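Local coordinates for protein esterase TesA (Pseudomonas aeruginosa, PDB 4JGG) that hydrolyses carboxylic esters as a secreted GDSL-family serine esterase with lysophospholipase activity and a low thioesterase activity towards palmitoyl-coenzyme A, at residues A[68-73]-A[105-110]. Numbering follows the deposited sequence.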
loop_
_atom_site.group_PDB
_atom_site.type_symbol
_atom_site.label_atom_id
_atom_site.label_comp_id
_atom_site.label_asym_id
_atom_site.label_seq_id
_atom_site.Cartn_x
_atom_site.Cartn_y
_atom_site.Cartn_z
ATOM N N ASP A 68 0.528 11.549 1.870
ATOM C CA ASP A 68 -0.837 11.241 1.439
ATOM C C ASP A 68 -1.626 10.490 2.517
ATOM O O ASP A 68 -1.050 9.787 3.343
ATOM C CB ASP A 68 -0.830 10.470 0.114
ATOM C CG ASP A 68 -2.097 10.694 -0.707
ATOM O OD1 ASP A 68 -2.833 11.660 -0.442
ATOM O OD2 ASP A 68 -2.354 9.900 -1.640
ATOM N N THR A 69 -2.942 10.651 2.492
ATOM C CA THR A 69 -3.835 10.071 3.488
ATOM C C THR A 69 -4.943 9.344 2.753
ATOM O O THR A 69 -5.042 9.453 1.543
ATOM C CB THR A 69 -4.521 11.175 4.331
ATOM O OG1 THR A 69 -5.160 12.117 3.455
ATOM C CG2 THR A 69 -3.529 11.903 5.224
ATOM N N SER A 70 -5.803 8.630 3.478
ATOM C CA SER A 70 -6.924 7.957 2.819
ATOM C C SER A 70 -7.823 8.961 2.094
ATOM O O SER A 70 -8.306 8.695 0.996
ATOM C CB SER A 70 -7.739 7.122 3.812
ATOM O OG SER A 70 -8.379 7.955 4.762
ATOM N N ALA A 71 -8.030 10.129 2.694
ATOM C CA ALA A 71 -8.853 11.150 2.047
ATOM C C ALA A 71 -8.175 11.674 0.787
ATOM O O ALA A 71 -8.830 11.885 -0.229
ATOM C CB ALA A 71 -9.153 12.282 3.008
ATOM N N GLY A 72 -6.863 11.879 0.854
ATOM C CA GLY A 72 -6.106 12.366 -0.291
ATOM C C GLY A 72 -6.078 11.383 -1.454
ATOM O O GLY A 72 -6.242 11.771 -2.614
ATOM N N GLY A 73 -5.885 10.108 -1.152
ATOM C CA GLY A 73 -5.886 9.085 -2.182
ATOM C C GLY A 73 -7.249 8.962 -2.850
ATOM O O GLY A 73 -7.347 8.784 -4.072
ATOM N N ALA A 105 -12.665 5.459 11.651
ATOM C CA ALA A 105 -13.888 5.245 10.877
ATOM C C ALA A 105 -13.808 5.917 9.509
ATOM O O ALA A 105 -14.259 5.353 8.506
ATOM C CB ALA A 105 -15.102 5.727 11.648
ATOM N N GLN A 106 -13.231 7.120 9.469
ATOM C CA GLN A 106 -13.061 7.835 8.205
ATOM C C GLN A 106 -12.064 7.122 7.289
ATOM O O GLN A 106 -12.165 7.210 6.062
ATOM C CB GLN A 106 -12.658 9.304 8.436
ATOM C CG GLN A 106 -11.401 9.516 9.299
ATOM C CD GLN A 106 -10.111 9.610 8.476
ATOM O OE1 GLN A 106 -10.103 10.158 7.365
ATOM N NE2 GLN A 106 -9.020 9.085 9.023
ATOM N N LEU A 107 -11.107 6.418 7.885
ATOM C CA LEU A 107 -10.167 5.600 7.119
ATOM C C LEU A 107 -10.931 4.503 6.410
ATOM O O LEU A 107 -10.747 4.263 5.211
ATOM C CB LEU A 107 -9.113 4.969 8.035
ATOM C CG LEU A 107 -8.146 3.998 7.349
ATOM C CD1 LEU A 107 -7.372 4.674 6.213
ATOM C CD2 LEU A 107 -7.184 3.358 8.347
ATOM N N GLN A 108 -11.800 3.835 7.161
ATOM C CA GLN A 108 -12.582 2.730 6.628
ATOM C C GLN A 108 -13.469 3.223 5.487
ATOM O O GLN A 108 -13.611 2.562 4.464
ATOM C CB GLN A 108 -13.424 2.094 7.740
ATOM C CG GLN A 108 -13.803 0.640 7.472
ATOM C CD GLN A 108 -14.878 0.503 6.413
ATOM O OE1 GLN A 108 -15.541 1.477 6.056
ATOM N NE2 GLN A 108 -15.058 -0.714 5.901
ATOM N N GLN A 109 -14.057 4.399 5.660
ATOM C CA GLN A 109 -14.927 4.972 4.636
ATOM C C GLN A 109 -14.167 5.316 3.345
ATOM O O GLN A 109 -14.560 4.929 2.234
ATOM C CB GLN A 109 -15.603 6.227 5.198
ATOM C CG GLN A 109 -16.588 6.902 4.253
ATOM C CD GLN A 109 -17.052 8.251 4.781
ATOM O OE1 GLN A 109 -16.235 9.113 5.119
ATOM N NE2 GLN A 109 -18.364 8.435 4.864
ATOM N N ASN A 110 -13.083 6.064 3.500
ATOM C CA ASN A 110 -12.256 6.463 2.374
ATOM C C ASN A 110 -11.658 5.286 1.596
ATOM O O ASN A 110 -11.725 5.254 0.370
ATOM C CB ASN A 110 -11.149 7.399 2.846
ATOM C CG ASN A 110 -11.686 8.726 3.336
ATOM O OD1 ASN A 110 -12.763 9.160 2.918
ATOM N ND2 ASN A 110 -10.933 9.385 4.219
HETATM O O HOH W 1 -7.773 10.748 5.538
#
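S70, in the first turn of helix 70-84, is pressed side chain first against the early turns of helix 104-121, with its CA 5.6 Å from that of N110. Its OG, lodged between the backbone N and the carbonyl carbon (chi1 66°), receives the amide of N110: ND2 donates to OG over 3.0 Å, nearly straight at 167° and almost in the plane of the amide group. N110 sets CG anti to its own carbonyl carbon (chi1 -67°), which brings the amide across to S70; its CB, placed by the helix backbone, lies 3.6 Å from S70 CB. The same OG is hydrogen-bonded to D97 of helix 95-99, so this buried hydroxyl ties three helices together. L107, whose CG is anti to the backbone N, lays CD1 against S70 CB at 3.4 Å, a tight carbon contact; the leucine also packs on F144 and V147 of helix 138-155. At the more open edge, A71 CB lies 3.6 Å from N110 ND2. Here a water takes the A71 N-H (2.9 Å from N to the water oxygen), a first-turn amide, and donates to Q106 OE1, linking the helix start to the glutamine. The NE2 end of that bent side chain is held by A103 O and D97 OD2. T69 is the N-cap: its OG1 accepts from G72 N, occupying another early amide. The arrangement is a polar helix-to-helix junction at a capped helix start, away from the probable catalytic residues, joining two helices of the alpha/beta/alpha sandwich built on a five-stranded parallel sheet in this SGNH-hydrolase fold.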